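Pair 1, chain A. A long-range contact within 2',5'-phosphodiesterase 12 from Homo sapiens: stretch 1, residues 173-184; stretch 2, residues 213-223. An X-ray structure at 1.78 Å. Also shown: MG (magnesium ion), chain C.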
# COMPACT_ATOMS: atom_id res chain seq x y z
N TYR A 173 -2.99 4.39 -10.95
CA TYR A 173 -2.43 3.09 -11.34
C TYR A 173 -3.48 2.13 -11.85
O TYR A 173 -3.12 1.13 -12.47
CB TYR A 173 -1.63 2.43 -10.21
CG TYR A 173 -0.32 3.13 -9.90
CD1 TYR A 173 0.46 3.70 -10.91
CD2 TYR A 173 0.13 3.25 -8.59
CE1 TYR A 173 1.67 4.32 -10.63
CE2 TYR A 173 1.31 3.93 -8.29
CZ TYR A 173 2.08 4.47 -9.31
OH TYR A 173 3.27 5.07 -9.00
N ASN A 174 -4.79 2.39 -11.58
CA ASN A 174 -5.88 1.50 -12.05
C ASN A 174 -5.50 0.04 -11.77
O ASN A 174 -5.48 -0.82 -12.67
CB ASN A 174 -6.12 1.76 -13.58
CG ASN A 174 -6.76 3.11 -13.82
OD1 ASN A 174 -7.79 3.44 -13.21
ND2 ASN A 174 -6.17 3.92 -14.70
N ALA A 175 -5.13 -0.23 -10.51
CA ALA A 175 -4.59 -1.50 -10.08
C ALA A 175 -5.66 -2.46 -9.58
O ALA A 175 -6.81 -2.07 -9.38
CB ALA A 175 -3.55 -1.25 -8.98
N ASP A 176 -5.27 -3.73 -9.41
CA ASP A 176 -6.17 -4.80 -8.97
C ASP A 176 -5.88 -5.24 -7.56
O ASP A 176 -6.79 -5.70 -6.87
CB ASP A 176 -6.07 -6.00 -9.92
CG ASP A 176 -6.38 -5.59 -11.36
OD1 ASP A 176 -7.23 -4.69 -11.56
OD2 ASP A 176 -5.71 -6.11 -12.28
N VAL A 177 -4.61 -5.22 -7.18
CA VAL A 177 -4.14 -5.62 -5.84
C VAL A 177 -3.17 -4.57 -5.40
O VAL A 177 -2.18 -4.31 -6.11
CB VAL A 177 -3.51 -7.05 -5.85
CG1 VAL A 177 -2.87 -7.39 -4.48
CG2 VAL A 177 -4.56 -8.11 -6.23
N ILE A 178 -3.43 -3.94 -4.26
CA ILE A 178 -2.57 -2.87 -3.76
C ILE A 178 -2.16 -3.20 -2.35
O ILE A 178 -3.04 -3.33 -1.48
CB ILE A 178 -3.22 -1.47 -3.82
CG1 ILE A 178 -3.64 -1.10 -5.28
CG2 ILE A 178 -2.22 -0.44 -3.27
CD1 ILE A 178 -4.47 0.23 -5.32
N CYS A 179 -0.86 -3.41 -2.14
CA CYS A 179 -0.34 -3.74 -0.81
C CYS A 179 0.45 -2.56 -0.30
O CYS A 179 1.41 -2.14 -0.94
CB CYS A 179 0.49 -5.01 -0.83
SG CYS A 179 -0.46 -6.51 -1.14
N LEU A 180 0.06 -2.05 0.85
CA LEU A 180 0.68 -0.86 1.40
C LEU A 180 1.26 -1.10 2.76
O LEU A 180 0.70 -1.87 3.54
CB LEU A 180 -0.39 0.24 1.52
CG LEU A 180 -1.17 0.63 0.26
CD1 LEU A 180 -2.20 1.71 0.58
CD2 LEU A 180 -0.22 1.15 -0.84
N GLN A 181 2.33 -0.37 3.08
CA GLN A 181 2.96 -0.41 4.39
C GLN A 181 3.01 1.00 4.93
O GLN A 181 2.88 1.97 4.17
CB GLN A 181 4.37 -1.02 4.36
CG GLN A 181 4.44 -2.39 3.65
CD GLN A 181 4.53 -2.26 2.15
OE1 GLN A 181 5.15 -1.34 1.62
NE2 GLN A 181 3.90 -3.17 1.42
N GLU A 182 3.12 1.12 6.26
CA GLU A 182 3.18 2.40 6.99
C GLU A 182 1.90 3.21 6.76
O GLU A 182 1.92 4.43 6.50
CB GLU A 182 4.45 3.20 6.64
CG GLU A 182 5.68 2.60 7.31
CD GLU A 182 6.85 3.57 7.37
OE1 GLU A 182 6.61 4.78 7.57
OE2 GLU A 182 8.00 3.11 7.23
N VAL A 183 0.78 2.51 6.89
CA VAL A 183 -0.54 3.12 6.77
C VAL A 183 -1.01 3.52 8.16
O VAL A 183 -1.26 2.64 8.99
CB VAL A 183 -1.56 2.14 6.11
CG1 VAL A 183 -2.97 2.77 6.02
CG2 VAL A 183 -1.08 1.68 4.72
N ASP A 184 -1.24 4.80 8.38
CA ASP A 184 -1.78 5.23 9.69
C ASP A 184 -3.25 4.87 9.76
O ASP A 184 -3.92 4.78 8.72
CB ASP A 184 -1.63 6.76 9.87
CG ASP A 184 -0.22 7.28 9.75
OD1 ASP A 184 0.14 7.78 8.64
OD2 ASP A 184 0.48 7.32 10.78
N LEU A 213 -0.40 -2.27 8.00
CA LEU A 213 -0.50 -2.77 6.65
C LEU A 213 -1.90 -2.67 6.12
O LEU A 213 -2.85 -2.93 6.86
CB LEU A 213 -0.09 -4.25 6.64
CG LEU A 213 1.27 -4.66 7.25
CD1 LEU A 213 1.39 -6.19 7.20
CD2 LEU A 213 2.43 -4.02 6.47
N ALA A 214 -2.03 -2.42 4.80
CA ALA A 214 -3.33 -2.49 4.14
C ALA A 214 -3.23 -3.24 2.82
O ALA A 214 -2.20 -3.14 2.13
CB ALA A 214 -3.91 -1.10 3.91
N THR A 215 -4.30 -3.97 2.46
CA THR A 215 -4.38 -4.64 1.15
C THR A 215 -5.72 -4.24 0.56
O THR A 215 -6.73 -4.37 1.22
CB THR A 215 -4.21 -6.18 1.26
OG1 THR A 215 -2.90 -6.49 1.76
CG2 THR A 215 -4.38 -6.91 -0.09
N PHE A 216 -5.70 -3.73 -0.66
CA PHE A 216 -6.90 -3.34 -1.41
C PHE A 216 -7.03 -4.23 -2.63
O PHE A 216 -6.02 -4.61 -3.20
CB PHE A 216 -6.85 -1.87 -1.83
CG PHE A 216 -7.11 -0.92 -0.68
CD1 PHE A 216 -6.06 -0.49 0.14
CD2 PHE A 216 -8.39 -0.41 -0.46
CE1 PHE A 216 -6.29 0.39 1.19
CE2 PHE A 216 -8.63 0.48 0.61
CZ PHE A 216 -7.58 0.85 1.43
N TYR A 217 -8.26 -4.59 -3.01
CA TYR A 217 -8.44 -5.46 -4.16
C TYR A 217 -9.59 -4.94 -4.98
O TYR A 217 -10.57 -4.45 -4.42
CB TYR A 217 -8.66 -6.93 -3.73
CG TYR A 217 -9.73 -7.09 -2.67
CD1 TYR A 217 -9.44 -6.94 -1.31
CD2 TYR A 217 -11.06 -7.32 -3.02
CE1 TYR A 217 -10.44 -6.98 -0.35
CE2 TYR A 217 -12.06 -7.39 -2.06
CZ TYR A 217 -11.75 -7.21 -0.72
OH TYR A 217 -12.74 -7.30 0.22
N ARG A 218 -9.49 -5.05 -6.33
CA ARG A 218 -10.53 -4.56 -7.22
C ARG A 218 -11.72 -5.50 -7.21
O ARG A 218 -11.58 -6.67 -7.59
CB ARG A 218 -9.96 -4.40 -8.63
CG ARG A 218 -11.01 -3.89 -9.62
CD ARG A 218 -10.37 -3.55 -10.97
NE ARG A 218 -9.39 -2.48 -10.81
CZ ARG A 218 -9.70 -1.19 -10.69
NH1 ARG A 218 -10.97 -0.79 -10.79
NH2 ARG A 218 -8.75 -0.29 -10.48
N LYS A 219 -12.89 -4.98 -6.82
CA LYS A 219 -14.10 -5.80 -6.64
C LYS A 219 -14.61 -6.40 -7.95
O LYS A 219 -15.16 -7.50 -7.95
CB LYS A 219 -15.23 -5.00 -5.96
CG LYS A 219 -14.95 -4.61 -4.49
CD LYS A 219 -14.87 -5.84 -3.53
CE LYS A 219 -16.19 -6.51 -3.17
NZ LYS A 219 -17.15 -5.56 -2.54
N SER A 220 -14.36 -5.72 -9.07
CA SER A 220 -14.81 -6.25 -10.37
C SER A 220 -13.98 -7.50 -10.77
O SER A 220 -14.41 -8.25 -11.64
CB SER A 220 -14.74 -5.18 -11.45
OG SER A 220 -13.40 -4.91 -11.81
N LYS A 221 -12.80 -7.71 -10.15
CA LYS A 221 -11.98 -8.87 -10.47
C LYS A 221 -11.86 -9.84 -9.31
O LYS A 221 -11.51 -10.99 -9.55
CB LYS A 221 -10.59 -8.43 -10.93
CG LYS A 221 -10.66 -7.74 -12.28
CD LYS A 221 -9.36 -7.08 -12.68
CE LYS A 221 -8.53 -7.98 -13.54
NZ LYS A 221 -7.41 -7.24 -14.17
N PHE A 222 -12.07 -9.39 -8.06
CA PHE A 222 -11.86 -10.26 -6.88
C PHE A 222 -12.85 -10.05 -5.76
O PHE A 222 -13.31 -8.94 -5.53
CB PHE A 222 -10.46 -9.99 -6.27
CG PHE A 222 -9.31 -10.40 -7.15
CD1 PHE A 222 -9.04 -11.74 -7.39
CD2 PHE A 222 -8.53 -9.44 -7.80
CE1 PHE A 222 -7.97 -12.12 -8.21
CE2 PHE A 222 -7.47 -9.82 -8.63
CZ PHE A 222 -7.20 -11.16 -8.84
N SER A 223 -13.06 -11.11 -4.97
CA SER A 223 -13.82 -11.09 -3.72
C SER A 223 -12.88 -11.61 -2.63
O SER A 223 -12.08 -12.51 -2.90
CB SER A 223 -15.07 -11.96 -3.79
OG SER A 223 -16.05 -11.36 -4.63
MG MG C . 9.68 4.15 6.85
O HOH W 1 -9.65 2.22 -11.41
O HOH W 2 9.07 5.68 8.15
O HOH W 3 10.61 3.37 8.60
O HOH W 4 10.65 2.71 5.82
O HOH W 5 11.42 5.34 6.47
O HOH W 6 8.78 4.93 5.10

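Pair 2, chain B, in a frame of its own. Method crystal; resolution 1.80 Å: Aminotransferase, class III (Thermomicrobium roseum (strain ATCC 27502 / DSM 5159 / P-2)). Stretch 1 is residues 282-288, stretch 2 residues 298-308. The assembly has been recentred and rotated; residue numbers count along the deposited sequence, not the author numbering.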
# COMPACT_ATOMS: atom_id res chain seq x y z
N PRO B 282 21.52 -2.90 -10.01
CA PRO B 282 20.45 -3.89 -9.94
C PRO B 282 19.60 -3.90 -11.20
O PRO B 282 19.49 -2.92 -11.93
CB PRO B 282 19.62 -3.42 -8.74
CG PRO B 282 19.84 -1.95 -8.69
CD PRO B 282 21.24 -1.71 -9.18
N ASP B 283 18.99 -5.07 -11.45
CA ASP B 283 18.00 -5.17 -12.51
C ASP B 283 16.70 -4.50 -12.10
O ASP B 283 15.99 -3.94 -12.95
CB ASP B 283 17.76 -6.64 -12.87
CG ASP B 283 19.05 -7.39 -13.12
OD1 ASP B 283 19.68 -7.16 -14.18
OD2 ASP B 283 19.44 -8.21 -12.26
N ILE B 284 16.36 -4.55 -10.81
CA ILE B 284 15.15 -3.94 -10.27
C ILE B 284 15.52 -3.21 -8.99
O ILE B 284 16.32 -3.71 -8.18
CB ILE B 284 14.05 -4.99 -10.01
CG1 ILE B 284 13.71 -5.76 -11.28
CG2 ILE B 284 12.81 -4.34 -9.45
CD1 ILE B 284 12.81 -6.95 -11.06
N VAL B 285 14.94 -2.03 -8.80
CA VAL B 285 15.13 -1.24 -7.59
C VAL B 285 13.76 -0.87 -7.04
O VAL B 285 12.83 -0.58 -7.81
CB VAL B 285 15.98 0.02 -7.85
CG1 VAL B 285 15.32 0.93 -8.89
CG2 VAL B 285 16.21 0.76 -6.56
N THR B 286 13.62 -0.91 -5.73
CA THR B 286 12.39 -0.50 -5.06
C THR B 286 12.69 0.68 -4.15
O THR B 286 13.74 0.73 -3.51
CB THR B 286 11.78 -1.65 -4.24
OG1 THR B 286 12.67 -2.00 -3.18
CG2 THR B 286 11.55 -2.85 -5.13
N PHE B 287 11.76 1.63 -4.10
CA PHE B 287 11.97 2.84 -3.32
C PHE B 287 10.67 3.28 -2.68
O PHE B 287 9.58 2.92 -3.13
CB PHE B 287 12.56 3.97 -4.17
CG PHE B 287 11.86 4.18 -5.48
CD1 PHE B 287 12.22 3.46 -6.60
CD2 PHE B 287 10.85 5.12 -5.60
CE1 PHE B 287 11.59 3.65 -7.81
CE2 PHE B 287 10.21 5.32 -6.80
CZ PHE B 287 10.58 4.58 -7.91
N ALA B 288 10.80 4.07 -1.62
CA ALA B 288 9.68 4.63 -0.88
C ALA B 288 10.22 5.65 0.10
O ALA B 288 11.36 6.10 -0.04
CB ALA B 288 8.90 3.53 -0.15
N LEU B 298 4.13 7.60 -1.06
CA LEU B 298 4.59 7.30 -2.40
C LEU B 298 5.69 6.24 -2.34
O LEU B 298 6.51 6.24 -1.42
CB LEU B 298 5.11 8.55 -3.12
CG LEU B 298 5.55 8.35 -4.57
CD1 LEU B 298 4.44 7.72 -5.39
CD2 LEU B 298 5.99 9.66 -5.18
N GLY B 299 5.68 5.35 -3.33
CA GLY B 299 6.68 4.32 -3.49
C GLY B 299 6.80 4.03 -4.97
O GLY B 299 6.07 4.58 -5.79
N GLY B 300 7.73 3.15 -5.31
CA GLY B 300 7.85 2.80 -6.72
C GLY B 300 8.83 1.67 -6.95
O GLY B 300 9.62 1.29 -6.08
N VAL B 301 8.78 1.16 -8.18
CA VAL B 301 9.68 0.14 -8.68
C VAL B 301 10.27 0.63 -10.00
O VAL B 301 9.52 1.07 -10.88
CB VAL B 301 8.97 -1.21 -8.89
CG1 VAL B 301 9.93 -2.24 -9.45
CG2 VAL B 301 8.37 -1.69 -7.58
N GLY B 302 11.59 0.55 -10.12
CA GLY B 302 12.28 0.85 -11.36
C GLY B 302 12.94 -0.41 -11.90
O GLY B 302 13.58 -1.15 -11.17
N VAL B 303 12.75 -0.63 -13.20
CA VAL B 303 13.28 -1.80 -13.87
C VAL B 303 14.13 -1.36 -15.05
O VAL B 303 13.97 -0.26 -15.62
CB VAL B 303 12.17 -2.77 -14.34
CG1 VAL B 303 11.26 -3.14 -13.17
CG2 VAL B 303 11.37 -2.16 -15.48
N SER B 304 15.05 -2.25 -15.41
CA SER B 304 15.98 -2.09 -16.51
C SER B 304 15.26 -2.15 -17.84
O SER B 304 14.11 -2.61 -17.94
CB SER B 304 17.06 -3.17 -16.45
OG SER B 304 16.51 -4.45 -16.72
N ASP B 305 15.94 -1.67 -18.88
CA ASP B 305 15.36 -1.67 -20.22
C ASP B 305 15.06 -3.08 -20.71
O ASP B 305 14.09 -3.29 -21.44
CB ASP B 305 16.30 -0.96 -21.19
CG ASP B 305 15.59 -0.50 -22.44
OD1 ASP B 305 14.72 0.39 -22.34
OD2 ASP B 305 15.89 -1.05 -23.52
N GLU B 306 15.88 -4.06 -20.33
CA GLU B 306 15.66 -5.44 -20.76
C GLU B 306 14.36 -6.00 -20.18
O GLU B 306 13.54 -6.58 -20.89
CB GLU B 306 16.85 -6.31 -20.37
CG GLU B 306 16.52 -7.77 -20.11
CD GLU B 306 16.25 -8.54 -21.39
OE1 GLU B 306 16.60 -8.04 -22.48
OE2 GLU B 306 15.68 -9.65 -21.30
N ILE B 307 14.16 -5.82 -18.87
CA ILE B 307 12.95 -6.32 -18.22
C ILE B 307 11.72 -5.64 -18.79
O ILE B 307 10.70 -6.28 -19.07
CB ILE B 307 13.05 -6.14 -16.69
CG1 ILE B 307 14.09 -7.09 -16.11
CG2 ILE B 307 11.69 -6.35 -16.03
CD1 ILE B 307 14.31 -6.92 -14.62
N ALA B 308 11.79 -4.31 -18.95
CA ALA B 308 10.66 -3.57 -19.50
C ALA B 308 10.36 -4.00 -20.93
O ALA B 308 9.19 -4.10 -21.32
CB ALA B 308 10.95 -2.07 -19.44
O HOH W 7 18.34 -6.45 -16.31

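The same antiparallel backbone arrangement can carry quite different side chains, and pairs 1 and 2 illustrate the point. Fourteen central residues superpose with an RMSD of 0.6 Å; the strand axes approach to 4.7 Å in both, at 171° in pair 1 and 167° in pair 2. The hydrogen-bonded pairs coincide: I178(A) with F216(A) matches V285(B) with G302(B), and L180(A) with A214(A) matches F287(B) with G300(B). Each is closed by two reciprocal bonds, such as I178(A) N to F216(A) O at 2.9 Å and V285(B) N to G302(B) O, also 2.9 Å. A further rung follows at the matched aspartates, where R218(A) N donates to D176(A) O at 2.8 Å and S304(B) N to D283(B) O at 3.1 Å.

On the face carrying these hydrogen-bonded pairs, the packing is solved in contrasting ways. Pair 1 divides the bulk between both strands: CB of I178(A) lies 4.2 Å from CB of F216(A), and L180(A) CD1 reaches F216(A) CE1 at 4.3 Å. In pair 2 the second strand offers only glycines here, and the aromatic ring comes from the first. With chi1 in the p well, F287(B) lays its ring across the strand, so that G300(B) CA sits 3.7 Å from the ring centroid in a CH-pi contact over the face. The absence of a side chain makes this possible: an ideal CB on G300(B) would lie 2.4 Å from F287(B) CZ, a clash. One on G302(B) would be tight, 3.2 Å from V285(B) CG1.

The other face is more alike at its start. V177(A) and I284(B) coincide, as do F222(A) and I307(B), and each matched pair makes an apolar contact: V177(A) CG2 to F222(A) CE2 at 4.1 Å, I284(B) CG1 to I307(B) CD1 at 3.6 Å. Yet F222(A) belongs to a strand and I307(B) to a helix, so different local folds return a hydrophobic group to the same place. I284(B) CG2 also packs on V301(B) CG1 at 3.6 Å.

The matched aspartates keep the same residue but meet different partners. D176(A) OD2 forms a salt bridge with K221(A) NZ at 2.8 Å, and D176(A) OD1 a longer one with R218(A) NE at 3.2 Å. R218(A) NH2 additionally donates to A175(A) O at 2.9 Å. In pair 2 a water connects the side chains instead, 2.6 Å from D283(B) OD1 and 2.7 Å from S304(B) OG.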